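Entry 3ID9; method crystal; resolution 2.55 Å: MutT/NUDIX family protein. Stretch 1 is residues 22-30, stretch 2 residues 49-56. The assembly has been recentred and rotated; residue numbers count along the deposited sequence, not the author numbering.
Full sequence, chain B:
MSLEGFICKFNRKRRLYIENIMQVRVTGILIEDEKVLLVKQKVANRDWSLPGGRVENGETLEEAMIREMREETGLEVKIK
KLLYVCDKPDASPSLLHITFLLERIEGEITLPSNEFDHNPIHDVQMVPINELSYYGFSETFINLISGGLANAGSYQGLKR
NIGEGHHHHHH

Stretch 1 (22-30) MQVRVTGIL
Stretch 2, residues 49-56: SLPGGRVE

How do the backbones run? Residues 23-30 form an extended strand, phi near -120° and psi mostly 124 to 149°, falling to 98° at Ile29 and 108° at Leu30, antiparallel to the short strand around 52-54 (169° between directions, axes 4.8 Å apart). Arg25 CA lies 4.6 Å from Arg54 CA and Thr27 CA 4.1 Å from Gly52 CA, both non-hydrogen-bonded pairs; Val26 CA and Gly53 CA, 5.7 Å apart, belong to the hydrogen-bonded pair between them.

What joins them? Four backbone hydrogen bonds: Val55 N to Val24 O (2.7 Å), Val26 N to Gly53 O (3.1 Å), Gly53 N to Val26 O (3.0 Å) and Gly28 N to Pro51 O (2.8 Å). Amide N-H groups meet carbonyl oxygens at 152 to 174°, near straight; Val26 both gives and receives, as an antiparallel hydrogen-bonded pair does. Water 1 extends the ladder, accepting from Val24 N (2.9 Å) and donating to Val55 O (2.8 Å).

Why does Gly52 fit so closely? Its phi/psi of 172/-175° is nearly fully extended, and an ideal CB would lie 2.3 Å from Val26 O, a clash.

Which side chains meet? Val55 (t) points toward the first strand, its CG2 in van der Waals contact with apolar methyls, 3.8 Å from Val24 CG1 (Val24 t) and 3.7 Å from Val26 CG1 (Val26 m). Leu50 (m, t) sets CB 3.8 Å from Thr27 CG2. Arg54 CG covers one face of the Arg25 guanidinium, 3.8 Å from Arg25 NH2; Arg25 is m, t, t.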

HETATM    1  N   MSE B  22      -0.776  -7.349  15.045  1.00 53.42           N
HETATM    2  CA  MSE B  22      -0.132  -6.987  13.744  1.00 53.70           C
HETATM    3  C   MSE B  22       1.309  -6.491  13.821  1.00 51.18           C
HETATM    4  O   MSE B  22       1.675  -5.712  14.702  1.00 52.16           O
HETATM    5  CB  MSE B  22      -0.945  -5.915  13.023  1.00 57.76           C
HETATM    6  CG  MSE B  22      -2.006  -6.448  12.099  1.00 64.63           C
HETATM    7 SE   MSE B  22      -1.889  -5.578  10.377  1.00 75.63          SE
HETATM    8  CE  MSE B  22      -1.313  -7.094   9.314  1.00 68.63           C
ATOM      9  N   GLN B  23       2.117  -6.952  12.873  1.00 48.35           N
ATOM     10  CA  GLN B  23       3.510  -6.542  12.768  1.00 44.82           C
ATOM     11  C   GLN B  23       3.676  -5.971  11.369  1.00 41.13           C
ATOM     12  O   GLN B  23       3.370  -6.639  10.382  1.00 39.24           O
ATOM     13  CB  GLN B  23       4.454  -7.727  12.950  1.00 47.62           C
ATOM     14  CG  GLN B  23       5.906  -7.380  12.645  1.00 53.06           C
ATOM     15  CD  GLN B  23       6.852  -8.566  12.793  1.00 57.00           C
ATOM     16  OE1 GLN B  23       6.700  -9.596  12.124  1.00 55.70           O
ATOM     17  NE2 GLN B  23       7.839  -8.422  13.675  1.00 58.34           N
ATOM     18  N   VAL B  24       4.144  -4.732  11.285  1.00 37.82           N
ATOM     19  CA  VAL B  24       4.332  -4.093   9.992  1.00 35.80           C
ATOM     20  C   VAL B  24       5.804  -3.873   9.659  1.00 35.84           C
ATOM     21  O   VAL B  24       6.576  -3.376  10.479  1.00 35.65           O
ATOM     22  CB  VAL B  24       3.611  -2.740   9.937  1.00 35.69           C
ATOM     23  CG1 VAL B  24       3.648  -2.193   8.522  1.00 35.20           C
ATOM     24  CG2 VAL B  24       2.179  -2.897  10.416  1.00 34.64           C
ATOM     25  N   ARG B  25       6.184  -4.251   8.445  1.00 36.09           N
ATOM     26  CA  ARG B  25       7.557  -4.097   7.985  1.00 35.26           C
ATOM     27  C   ARG B  25       7.660  -3.297   6.706  1.00 33.63           C
ATOM     28  O   ARG B  25       6.886  -3.501   5.767  1.00 33.41           O
ATOM     29  CB  ARG B  25       8.204  -5.468   7.781  1.00 37.24           C
ATOM     30  CG  ARG B  25       8.565  -6.122   9.090  1.00 42.34           C
ATOM     31  CD  ARG B  25       9.112  -7.527   8.953  1.00 45.10           C
ATOM     32  NE  ARG B  25       9.560  -7.962  10.269  1.00 51.22           N
ATOM     33  CZ  ARG B  25      10.652  -7.492  10.869  1.00 52.89           C
ATOM     34  NH1 ARG B  25      11.413  -6.588  10.258  1.00 51.61           N
ATOM     35  NH2 ARG B  25      10.958  -7.896  12.097  1.00 53.45           N
ATOM     36  N   VAL B  26       8.619  -2.378   6.688  1.00 31.94           N
ATOM     37  CA  VAL B  26       8.868  -1.540   5.525  1.00 30.59           C
ATOM     38  C   VAL B  26      10.207  -1.923   4.916  1.00 29.69           C
ATOM     39  O   VAL B  26      11.119  -2.348   5.620  1.00 29.53           O
ATOM     40  CB  VAL B  26       8.909  -0.041   5.896  1.00 30.02           C
ATOM     41  CG1 VAL B  26       7.527   0.433   6.273  1.00 30.38           C
ATOM     42  CG2 VAL B  26       9.877   0.188   7.054  1.00 30.36           C
ATOM     43  N   THR B  27      10.312  -1.780   3.602  1.00 28.77           N
ATOM     44  CA  THR B  27      11.544  -2.097   2.890  1.00 26.88           C
ATOM     45  C   THR B  27      11.794  -0.961   1.924  1.00 27.31           C
ATOM     46  O   THR B  27      10.859  -0.465   1.290  1.00 25.01           O
ATOM     47  CB  THR B  27      11.423  -3.422   2.105  1.00 27.26           C
ATOM     48  OG1 THR B  27      11.455  -4.516   3.025  1.00 25.66           O
ATOM     49  CG2 THR B  27      12.556  -3.566   1.100  1.00 27.63           C
ATOM     50  N   GLY B  28      13.053  -0.546   1.823  1.00 26.66           N
ATOM     51  CA  GLY B  28      13.384   0.546   0.936  1.00 26.63           C
ATOM     52  C   GLY B  28      14.104   0.117  -0.326  1.00 28.42           C
ATOM     53  O   GLY B  28      14.966  -0.760  -0.305  1.00 29.27           O
ATOM     54  N   ILE B  29      13.736   0.742  -1.435  1.00 28.02           N
ATOM     55  CA  ILE B  29      14.361   0.463  -2.708  1.00 28.15           C
ATOM     56  C   ILE B  29      14.779   1.800  -3.308  1.00 29.85           C
ATOM     57  O   ILE B  29      13.966   2.530  -3.890  1.00 28.21           O
ATOM     58  CB  ILE B  29      13.407  -0.305  -3.642  1.00 26.94           C
ATOM     59  CG1 ILE B  29      13.246  -1.730  -3.100  1.00 29.08           C
ATOM     60  CG2 ILE B  29      13.951  -0.324  -5.057  1.00 24.59           C
ATOM     61  CD1 ILE B  29      12.510  -2.675  -4.000  1.00 31.27           C
ATOM     62  N   LEU B  30      16.060   2.115  -3.119  1.00 29.91           N
ATOM     63  CA  LEU B  30      16.647   3.354  -3.599  1.00 29.92           C
ATOM     64  C   LEU B  30      17.491   3.019  -4.817  1.00 29.64           C
ATOM     65  O   LEU B  30      18.561   2.414  -4.705  1.00 31.72           O
ATOM     66  CB  LEU B  30      17.504   3.980  -2.492  1.00 31.86           C
ATOM     67  CG  LEU B  30      17.911   5.456  -2.612  1.00 34.62           C
ATOM     68  CD1 LEU B  30      18.722   5.847  -1.381  1.00 31.82           C
ATOM     69  CD2 LEU B  30      18.730   5.689  -3.879  1.00 35.07           C
ATOM     70  N   SER B  49      21.450  -7.304   1.528  1.00 31.96           N
ATOM     71  CA  SER B  49      20.006  -7.334   1.361  1.00 29.44           C
ATOM     72  C   SER B  49      19.433  -5.923   1.346  1.00 27.76           C
ATOM     73  O   SER B  49      20.158  -4.946   1.536  1.00 27.10           O
ATOM     74  CB  SER B  49      19.378  -8.134   2.499  1.00 27.64           C
ATOM     75  OG  SER B  49      19.850  -7.657   3.745  1.00 31.24           O
ATOM     76  N   LEU B  50      18.129  -5.819   1.119  1.00 25.11           N
ATOM     77  CA  LEU B  50      17.484  -4.518   1.082  1.00 22.99           C
ATOM     78  C   LEU B  50      17.334  -3.917   2.476  1.00 22.20           C
ATOM     79  O   LEU B  50      17.172  -4.625   3.465  1.00 22.47           O
ATOM     80  CB  LEU B  50      16.121  -4.640   0.417  1.00 21.46           C
ATOM     81  CG  LEU B  50      16.151  -5.023  -1.059  1.00 21.96           C
ATOM     82  CD1 LEU B  50      14.763  -5.484  -1.503  1.00 23.28           C
ATOM     83  CD2 LEU B  50      16.623  -3.824  -1.880  1.00 19.46           C
ATOM     84  N   PRO B  51      17.419  -2.590   2.572  1.00 22.48           N
ATOM     85  CA  PRO B  51      17.278  -1.940   3.876  1.00 24.05           C
ATOM     86  C   PRO B  51      15.808  -1.929   4.287  1.00 25.34           C
ATOM     87  O   PRO B  51      14.930  -1.756   3.449  1.00 26.48           O
ATOM     88  CB  PRO B  51      17.826  -0.540   3.619  1.00 22.25           C
ATOM     89  CG  PRO B  51      17.442  -0.303   2.171  1.00 21.20           C
ATOM     90  CD  PRO B  51      17.801  -1.620   1.530  1.00 22.88           C
ATOM     91  N   GLY B  52      15.550  -2.125   5.574  1.00 27.55           N
ATOM     92  CA  GLY B  52      14.189  -2.127   6.068  1.00 28.14           C
ATOM     93  C   GLY B  52      14.126  -2.555   7.519  1.00 29.97           C
ATOM     94  O   GLY B  52      15.154  -2.756   8.155  1.00 31.49           O
ATOM     95  N   GLY B  53      12.916  -2.690   8.044  1.00 30.28           N
ATOM     96  CA  GLY B  53      12.759  -3.101   9.420  1.00 30.54           C
ATOM     97  C   GLY B  53      11.334  -2.972   9.927  1.00 32.16           C
ATOM     98  O   GLY B  53      10.413  -2.601   9.194  1.00 30.39           O
ATOM     99  N   ARG B  54      11.167  -3.277  11.205  1.00 34.07           N
ATOM    100  CA  ARG B  54       9.873  -3.219  11.860  1.00 37.46           C
ATOM    101  C   ARG B  54       9.397  -1.784  12.083  1.00 37.30           C
ATOM    102  O   ARG B  54      10.172  -0.903  12.452  1.00 36.89           O
ATOM    103  CB  ARG B  54       9.955  -3.926  13.215  1.00 37.97           C
ATOM    104  CG  ARG B  54       8.932  -5.023  13.429  1.00 46.62           C
ATOM    105  CD  ARG B  54       8.279  -4.885  14.797  1.00 48.88           C
ATOM    106  NE  ARG B  54       9.230  -4.421  15.803  1.00 51.32           N
ATOM    107  CZ  ARG B  54       8.888  -3.727  16.887  1.00 52.86           C
ATOM    108  NH1 ARG B  54       7.614  -3.422  17.106  1.00 51.85           N
ATOM    109  NH2 ARG B  54       9.822  -3.316  17.741  1.00 52.70           N
ATOM    110  N   VAL B  55       8.114  -1.553  11.845  1.00 38.85           N
ATOM    111  CA  VAL B  55       7.537  -0.241  12.084  1.00 38.75           C
ATOM    112  C   VAL B  55       7.244  -0.237  13.589  1.00 39.56           C
ATOM    113  O   VAL B  55       6.463  -1.049  14.072  1.00 38.18           O
ATOM    114  CB  VAL B  55       6.241  -0.060  11.274  1.00 37.40           C
ATOM    115  CG1 VAL B  55       5.558   1.254  11.643  1.00 34.28           C
ATOM    116  CG2 VAL B  55       6.570  -0.091   9.790  1.00 35.29           C
ATOM    117  N   GLU B  56       7.899   0.651  14.327  1.00 41.89           N
ATOM    118  CA  GLU B  56       7.715   0.719  15.775  1.00 46.28           C
ATOM    119  C   GLU B  56       6.437   1.444  16.196  1.00 47.24           C
ATOM    120  O   GLU B  56       5.987   2.389  15.542  1.00 47.33           O
ATOM    121  CB  GLU B  56       8.939   1.371  16.424  1.00 47.14           C
ATOM    122  CG  GLU B  56      10.242   0.708  16.007  1.00 51.58           C
ATOM    123  CD  GLU B  56      11.463   1.270  16.712  1.00 54.52           C
ATOM    124  OE1 GLU B  56      11.582   2.512  16.820  1.00 56.46           O
ATOM    125  OE2 GLU B  56      12.316   0.461  17.147  1.00 57.16           O
TER
HETATM  126  O   HOH W   1       4.912  -3.319  13.712  1.00 39.61           O
HETATM  127  O   HOH W   2      14.149  -5.118   4.944  1.00 61.72           O